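Local coordinates for FACT complex subunit (Chaetomium thermophilum var. thermophilum, PDB 4KHB), which is the Pob3N-binding Spt16D domain of a FACT subunit that probably acts as a histone chaperone, reorganising nucleosomes during transcription, replication and repair, at residues Lys32-Val37 / Pro46-Thr51; Asn50-Ala55 / Ile68-Pro73; Trp63-Ile68 / Ser95-Ser100. One frame throughout, in Å; residues are numbered along the deposited sequence.

Contact 1 of 3, residues Lys32-Val37 / Pro46-Thr51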
# COMPACT_ATOMS: atom_id res chain seq x y z
N LYS A 32 -3.32 -7.82 19.74
CA LYS A 32 -4.66 -8.30 20.02
C LYS A 32 -5.20 -9.23 18.96
O LYS A 32 -5.86 -10.22 19.25
CB LYS A 32 -5.60 -7.10 20.13
CG LYS A 32 -6.14 -6.82 21.51
CD LYS A 32 -6.60 -8.08 22.20
CE LYS A 32 -5.50 -8.62 23.08
NZ LYS A 32 -5.97 -9.06 24.36
N ASN A 33 -4.89 -8.90 17.71
CA ASN A 33 -5.40 -9.64 16.58
C ASN A 33 -4.30 -10.46 15.91
O ASN A 33 -4.47 -10.94 14.79
CB ASN A 33 -6.06 -8.67 15.60
CG ASN A 33 -7.32 -8.04 16.18
OD1 ASN A 33 -8.27 -8.74 16.55
ND2 ASN A 33 -7.33 -6.72 16.29
N ASN A 34 -3.17 -10.61 16.61
CA ASN A 34 -2.03 -11.39 16.10
C ASN A 34 -1.58 -10.87 14.75
O ASN A 34 -1.34 -11.65 13.83
CB ASN A 34 -2.35 -12.89 16.01
CG ASN A 34 -1.48 -13.73 16.93
OD1 ASN A 34 -0.37 -13.34 17.29
ND2 ASN A 34 -1.97 -14.91 17.29
N THR A 35 -1.47 -9.55 14.63
CA THR A 35 -1.29 -8.93 13.33
C THR A 35 -0.39 -7.70 13.44
O THR A 35 -0.44 -6.96 14.42
CB THR A 35 -2.66 -8.51 12.74
OG1 THR A 35 -3.51 -9.66 12.62
CG2 THR A 35 -2.50 -7.85 11.38
N ILE A 36 0.44 -7.51 12.41
CA ILE A 36 1.17 -6.26 12.24
C ILE A 36 0.58 -5.54 11.03
O ILE A 36 0.11 -6.17 10.08
CB ILE A 36 2.69 -6.48 12.08
CG1 ILE A 36 3.03 -7.04 10.69
CG2 ILE A 36 3.20 -7.43 13.15
CD1 ILE A 36 4.52 -7.09 10.39
N VAL A 37 0.60 -4.21 11.06
CA VAL A 37 0.04 -3.41 9.97
C VAL A 37 1.12 -2.53 9.36
O VAL A 37 1.67 -1.66 10.02
CB VAL A 37 -1.13 -2.52 10.45
CG1 VAL A 37 -1.72 -1.75 9.28
CG2 VAL A 37 -2.19 -3.35 11.14
N PRO A 46 -2.34 -5.19 6.56
CA PRO A 46 -2.22 -6.18 7.63
C PRO A 46 -1.42 -7.40 7.19
O PRO A 46 -1.58 -7.85 6.05
CB PRO A 46 -3.68 -6.60 7.90
CG PRO A 46 -4.53 -5.58 7.19
CD PRO A 46 -3.72 -5.11 6.04
N PHE A 47 -0.57 -7.91 8.07
CA PHE A 47 0.07 -9.20 7.86
C PHE A 47 -0.03 -10.01 9.15
O PHE A 47 0.43 -9.56 10.21
CB PHE A 47 1.53 -9.03 7.43
CG PHE A 47 1.69 -8.52 6.02
CD1 PHE A 47 1.64 -9.40 4.95
CD2 PHE A 47 1.90 -7.17 5.78
CE1 PHE A 47 1.79 -8.93 3.65
CE2 PHE A 47 2.05 -6.70 4.48
CZ PHE A 47 2.00 -7.58 3.41
N HIS A 48 -0.63 -11.19 9.07
CA HIS A 48 -0.84 -12.02 10.24
C HIS A 48 0.49 -12.62 10.70
O HIS A 48 1.39 -12.84 9.89
CB HIS A 48 -1.85 -13.12 9.93
CG HIS A 48 -2.42 -13.79 11.14
ND1 HIS A 48 -1.76 -14.77 11.84
CD2 HIS A 48 -3.60 -13.61 11.78
CE1 HIS A 48 -2.50 -15.17 12.85
NE2 HIS A 48 -3.63 -14.48 12.84
N ILE A 49 0.61 -12.88 12.00
CA ILE A 49 1.85 -13.39 12.56
C ILE A 49 2.22 -14.79 12.05
O ILE A 49 3.40 -15.14 11.97
CB ILE A 49 1.81 -13.39 14.11
CG1 ILE A 49 3.21 -13.58 14.69
CG2 ILE A 49 0.88 -14.47 14.62
CD1 ILE A 49 4.14 -12.42 14.45
N ASN A 50 1.20 -15.57 11.68
CA ASN A 50 1.42 -16.92 11.17
C ASN A 50 2.04 -16.93 9.77
O ASN A 50 2.34 -17.98 9.21
CB ASN A 50 0.09 -17.69 11.15
CG ASN A 50 -0.43 -17.98 12.55
OD1 ASN A 50 0.26 -17.78 13.54
ND2 ASN A 50 -1.67 -18.45 12.63
N THR A 51 2.20 -15.73 9.22
CA THR A 51 2.72 -15.53 7.88
C THR A 51 4.20 -15.13 7.96
O THR A 51 4.94 -15.20 6.97
CB THR A 51 1.86 -14.48 7.13
OG1 THR A 51 1.46 -14.99 5.85
CG2 THR A 51 2.61 -13.18 6.94
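Ile36 and Phe47 hold each other by both backbone groups: Phe47 N donates to Ile36 O at 2.7 Å, and Ile36 N returns a bond to Phe47 O at 3.0 Å. Beyond the ladder, Ile49 N reaches Asn34 O at 2.9 Å. CG of His48 stands anti to its backbone N (chi1 -164°), bringing the ring beside Asn34, and Asn34 O sits 3.5 Å above the ring plane, over its centre. The turn of the imidazole is further fixed from the 3-10 segment 49-51, where Asn50 N donates to His48 ND1 in the ring plane over 3.1 Å. These pairs build the antiparallel hairpin of strands 35-40 and 43-48, with Thr35-His48 and Val37-Pro46 as its non-hydrogen-bonded pairs. Its first strand starts at a G1 beta bulge in which Asn34 (phi 56°) and Thr35 both face Asp30. Thr35 OG1 bonds Asn33 O and Ser11 OG. Farther out, Asn34 OD1 presses on Ile49 CG2 at 3.2 Å, with Leu116 of helix 103-121 touching both side chains. Thr35 CG2 meets Pro46 CB at 3.9 Å, while Ile36 CG1 lies 4.1 Å from Phe47 CB, and Trp108 of the Pob3N chain packs on Phe47.

Contact 2 of 3, residues Asn50-Ala55 / Ile68-Pro73; sequences NTIKNA and INFLSP
Asn54 and Asn69 come side by side through first torsions of opposite sign: CG of Asn54 stands between its backbone N and carbonyl carbon (chi1 53°), whereas CG of Asn69 is anti to its carbonyl carbon (chi1 -65°). The two amides point the same way with planes 82° apart, and Asn69 ND2 donates to Asn54 OD1 at 2.9 Å. The donor lies in the carbonyl plane of Asn54, and the acceptor close to the amide plane of Asn69. An alanine in place of Asn54 would probably leave Asn69 ND2 without this mate and its amide freer to turn.

Beside this pair the ladder slips by one residue. Asn69 O takes two donors, Lys53 N at 2.7 Å and, less tightly, Asn54 N at 3.3 Å, which makes Lys53 and Asn54 a classic beta bulge opposite Asn69. Past it, Leu71 N closes a nearly straight bond to Thr51 O, 2.7 Å long. The side chain of Leu71 meets that of Lys53 at about a right angle, CD2 lying 3.8 Å from Lys53 CB.

The Phe70 ring receives methyl groups from two directions. Thr51 CG2 comes to its edge, 3.3 Å from CD1, and Ile68 CG2 stands 3.9 Å above one face, toward the rim. Near the interface with Pob3N, a water donates to Leu71 O at 2.8 Å, and Asn109 of the Pob3N chain bonds the same oxygen.

Chemically the hairpin is two-sided. Two backbone N-H groups share Asn69 O and the side-chain amides add a bond alongside, at a place where Asn54 and Asn69 are partly exposed, whereas Ile52, Ile68 and Phe70 are buried, and Ile52 and Ile68 pack against Ile36 of strand 35-40.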
# COMPACT_ATOMS: atom_id res chain seq x y z
N ASN A 50 1.20 -15.57 11.68
CA ASN A 50 1.42 -16.92 11.17
C ASN A 50 2.04 -16.93 9.77
O ASN A 50 2.34 -17.98 9.21
CB ASN A 50 0.09 -17.69 11.15
CG ASN A 50 -0.43 -17.98 12.55
OD1 ASN A 50 0.26 -17.78 13.54
ND2 ASN A 50 -1.67 -18.45 12.63
N THR A 51 2.20 -15.73 9.22
CA THR A 51 2.72 -15.53 7.88
C THR A 51 4.20 -15.13 7.96
O THR A 51 4.94 -15.20 6.97
CB THR A 51 1.86 -14.48 7.13
OG1 THR A 51 1.46 -14.99 5.85
CG2 THR A 51 2.61 -13.18 6.94
N ILE A 52 4.63 -14.75 9.16
CA ILE A 52 5.96 -14.16 9.37
C ILE A 52 7.00 -15.16 9.89
O ILE A 52 6.73 -15.94 10.80
CB ILE A 52 5.86 -12.96 10.35
CG1 ILE A 52 5.16 -11.79 9.67
CG2 ILE A 52 7.24 -12.53 10.83
CD1 ILE A 52 4.65 -10.73 10.63
N LYS A 53 8.18 -15.13 9.27
CA LYS A 53 9.31 -15.97 9.68
C LYS A 53 10.09 -15.32 10.82
O LYS A 53 10.15 -15.86 11.93
CB LYS A 53 10.24 -16.21 8.48
CG LYS A 53 11.33 -17.24 8.73
CD LYS A 53 12.08 -17.53 7.44
CE LYS A 53 12.80 -18.87 7.52
NZ LYS A 53 14.21 -18.70 7.95
N ASN A 54 10.69 -14.16 10.55
CA ASN A 54 11.42 -13.41 11.58
C ASN A 54 11.48 -11.92 11.29
O ASN A 54 11.10 -11.47 10.20
CB ASN A 54 12.83 -13.98 11.75
CG ASN A 54 13.60 -14.07 10.44
OD1 ASN A 54 13.72 -13.09 9.71
ND2 ASN A 54 14.12 -15.26 10.14
N ALA A 55 11.98 -11.15 12.25
CA ALA A 55 12.19 -9.71 12.07
C ALA A 55 13.55 -9.29 12.63
O ALA A 55 13.94 -9.72 13.71
CB ALA A 55 11.08 -8.93 12.75
N ILE A 68 11.49 -7.54 7.70
CA ILE A 68 10.57 -8.61 8.05
C ILE A 68 10.59 -9.70 6.97
O ILE A 68 10.28 -9.43 5.81
CB ILE A 68 9.14 -8.07 8.22
CG1 ILE A 68 9.11 -7.01 9.32
CG2 ILE A 68 8.17 -9.20 8.53
CD1 ILE A 68 7.90 -6.09 9.27
N ASN A 69 10.96 -10.92 7.36
CA ASN A 69 10.94 -12.05 6.44
C ASN A 69 9.69 -12.90 6.62
O ASN A 69 9.29 -13.19 7.75
CB ASN A 69 12.20 -12.91 6.56
CG ASN A 69 13.46 -12.17 6.15
OD1 ASN A 69 13.68 -11.93 4.96
ND2 ASN A 69 14.29 -11.82 7.11
N PHE A 70 9.08 -13.29 5.51
CA PHE A 70 7.83 -14.04 5.57
C PHE A 70 8.04 -15.52 5.27
O PHE A 70 9.05 -15.91 4.68
CB PHE A 70 6.85 -13.44 4.57
CG PHE A 70 6.45 -12.03 4.89
CD1 PHE A 70 5.37 -11.78 5.73
CD2 PHE A 70 7.14 -10.95 4.35
CE1 PHE A 70 4.99 -10.49 6.03
CE2 PHE A 70 6.76 -9.65 4.65
CZ PHE A 70 5.69 -9.42 5.49
N LEU A 71 7.07 -16.35 5.67
CA LEU A 71 7.12 -17.78 5.36
C LEU A 71 6.66 -18.04 3.94
O LEU A 71 5.56 -17.64 3.54
CB LEU A 71 6.29 -18.57 6.37
CG LEU A 71 6.81 -18.50 7.81
CD1 LEU A 71 5.76 -18.96 8.81
CD2 LEU A 71 8.08 -19.31 7.95
N SER A 72 7.51 -18.71 3.17
CA SER A 72 7.25 -19.01 1.77
C SER A 72 8.01 -20.27 1.40
O SER A 72 8.93 -20.67 2.12
CB SER A 72 7.71 -17.83 0.89
OG SER A 72 8.77 -17.12 1.51
N PRO A 73 7.63 -20.90 0.28
CA PRO A 73 8.40 -22.03 -0.24
C PRO A 73 9.88 -21.66 -0.39
O PRO A 73 10.20 -20.69 -1.07
CB PRO A 73 7.77 -22.28 -1.61
CG PRO A 73 6.36 -21.81 -1.47
CD PRO A 73 6.32 -20.75 -0.40
O HOH W 1 2.93 -17.68 4.62

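Contact 3 of 3, residues Trp63-Ile68 / Ser95-Ser100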
# COMPACT_ATOMS: atom_id res chain seq x y z
N TRP A 63 20.54 6.00 9.86
CA TRP A 63 19.33 5.27 9.52
C TRP A 63 19.31 3.89 10.18
O TRP A 63 20.33 3.20 10.22
CB TRP A 63 19.20 5.11 8.00
CG TRP A 63 19.01 6.40 7.26
CD1 TRP A 63 19.95 7.08 6.54
CD2 TRP A 63 17.80 7.15 7.15
NE1 TRP A 63 19.40 8.22 6.01
CE2 TRP A 63 18.08 8.29 6.36
CE3 TRP A 63 16.50 6.98 7.65
CZ2 TRP A 63 17.11 9.24 6.06
CZ3 TRP A 63 15.55 7.93 7.35
CH2 TRP A 63 15.85 9.05 6.56
N SER A 64 18.15 3.50 10.70
CA SER A 64 17.97 2.14 11.20
C SER A 64 17.07 1.37 10.25
O SER A 64 16.22 1.96 9.58
CB SER A 64 17.36 2.17 12.61
OG SER A 64 18.25 2.78 13.53
N PHE A 65 17.25 0.06 10.18
CA PHE A 65 16.50 -0.75 9.23
C PHE A 65 15.75 -1.90 9.87
O PHE A 65 16.29 -2.63 10.71
CB PHE A 65 17.44 -1.28 8.14
CG PHE A 65 17.96 -0.22 7.21
CD1 PHE A 65 19.06 0.56 7.55
CD2 PHE A 65 17.35 -0.00 5.98
CE1 PHE A 65 19.54 1.53 6.69
CE2 PHE A 65 17.82 0.97 5.12
CZ PHE A 65 18.92 1.74 5.47
N LEU A 66 14.49 -2.07 9.47
CA LEU A 66 13.66 -3.17 9.93
C LEU A 66 13.35 -4.10 8.77
O LEU A 66 12.63 -3.72 7.84
CB LEU A 66 12.36 -2.65 10.53
CG LEU A 66 11.59 -3.67 11.36
CD1 LEU A 66 12.33 -4.02 12.64
CD2 LEU A 66 10.19 -3.17 11.67
N ARG A 67 13.89 -5.31 8.80
CA ARG A 67 13.55 -6.29 7.78
C ARG A 67 12.67 -7.41 8.31
O ARG A 67 13.03 -8.11 9.25
CB ARG A 67 14.81 -6.87 7.12
CG ARG A 67 14.56 -8.22 6.46
CD ARG A 67 15.27 -8.32 5.12
NE ARG A 67 16.44 -9.17 5.18
CZ ARG A 67 16.86 -9.93 4.17
NH1 ARG A 67 16.19 -9.96 3.03
NH2 ARG A 67 17.95 -10.68 4.31
N ILE A 68 11.49 -7.54 7.70
CA ILE A 68 10.57 -8.61 8.05
C ILE A 68 10.59 -9.70 6.97
O ILE A 68 10.28 -9.43 5.81
CB ILE A 68 9.14 -8.07 8.22
CG1 ILE A 68 9.11 -7.01 9.32
CG2 ILE A 68 8.17 -9.20 8.53
CD1 ILE A 68 7.90 -6.09 9.27
N SER A 95 9.77 -10.79 1.59
CA SER A 95 10.26 -9.83 2.58
C SER A 95 10.01 -8.39 2.16
O SER A 95 9.78 -8.11 0.98
CB SER A 95 11.75 -10.04 2.83
OG SER A 95 12.51 -9.65 1.70
N LEU A 96 10.04 -7.49 3.13
CA LEU A 96 10.05 -6.05 2.87
C LEU A 96 10.92 -5.34 3.91
O LEU A 96 11.03 -5.78 5.05
CB LEU A 96 8.64 -5.47 2.82
CG LEU A 96 7.56 -5.98 3.76
CD1 LEU A 96 7.74 -5.38 5.14
CD2 LEU A 96 6.18 -5.65 3.21
N THR A 97 11.53 -4.23 3.50
CA THR A 97 12.43 -3.49 4.38
C THR A 97 12.01 -2.03 4.53
O THR A 97 11.71 -1.34 3.55
CB THR A 97 13.89 -3.56 3.87
OG1 THR A 97 14.38 -4.90 4.00
CG2 THR A 97 14.80 -2.63 4.67
N PHE A 98 11.97 -1.56 5.78
CA PHE A 98 11.71 -0.16 6.07
C PHE A 98 12.95 0.48 6.66
O PHE A 98 13.83 -0.22 7.19
CB PHE A 98 10.55 0.01 7.05
CG PHE A 98 9.21 -0.41 6.51
CD1 PHE A 98 8.75 -1.71 6.67
CD2 PHE A 98 8.40 0.51 5.86
CE1 PHE A 98 7.51 -2.08 6.19
CE2 PHE A 98 7.16 0.14 5.36
CZ PHE A 98 6.71 -1.16 5.53
N ARG A 99 13.03 1.80 6.57
CA ARG A 99 14.12 2.53 7.21
C ARG A 99 13.56 3.70 8.02
O ARG A 99 12.55 4.30 7.64
CB ARG A 99 15.15 3.02 6.18
CG ARG A 99 14.72 4.25 5.40
CD ARG A 99 15.88 4.84 4.61
NE ARG A 99 15.57 6.19 4.15
CZ ARG A 99 16.43 6.97 3.51
NH1 ARG A 99 17.65 6.54 3.24
NH2 ARG A 99 16.06 8.19 3.14
N SER A 100 14.20 3.99 9.14
CA SER A 100 13.84 5.15 9.96
C SER A 100 15.02 5.63 10.78
O SER A 100 16.05 4.96 10.86
CB SER A 100 12.66 4.80 10.87
OG SER A 100 12.40 5.85 11.79
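Trp63 and Arg99 stack as flat groups, the guanidinium lying on one face of the indole with planes 10° apart and the centres 3.5 Å from each other. Arg99 CZ stands over the six-membered ring, 3.6 Å from its centroid, in a cation-pi contact, and Arg99 NH2 comes to 3.3 Å from Trp63 CZ2. Further back along the arginine, CD adds a CH-pi contact over the same ring, while Ser100 CA lies at the indole's edge, in its plane. With CG between the backbone N and carbonyl carbon (chi1 78°), the chain of Arg99 runs extended from CG to NE, which carries the guanidinium across to the indole. Its NE is also bonded to Gln177 of the Pob3N chain, so the stack sits at the subunit boundary. The neighbouring Phe65 ring has Thr97 CG2 at its edge, 3.9 Å from CD2, and the CB of Arg99 3.5 Å from CE2.

Six backbone bonds lace the two strands, from Ser64 N to Ser100 O at 2.6 Å through to a weak one from Leu96 N to Ile68 O at 3.3 Å. Leu66, Ile68, Leu96 and Phe98 occupy the opposite sheet face, where Leu66 and Phe98 touch helix 103-121. Residues Ser95-Arg99 also pair antiparallel with a strand of Pob3N: this is a continuous beta sheet shared between two PH-like domains of the heterodimer.

In the fold
Contact 1 joins strands 35-40 and 43-48 of the first sheet; contact 2 opens at Asn50 and Thr51, which the two share, and starts the second sheet. Contact 3 shares Ile68 and strand 63-70 with contact 2 and adds strand 91-100, their segments alternating along the chain; contact 1 closes before contact 3 opens. The centres of contacts 1 and 3 lie about 17 Å apart. Ile36 CD1 bridges the sheets, packing against Ile52 and Ile68, and helix 103-121 touches residues of all three contacts. Two antiparallel sheets and a C-terminal helix make up the PH-like Spt16D domain, one piece of the longer Spt16 subunit, and Pob3N residues reach each contact, with the sheet of contact 3 running on into that chain.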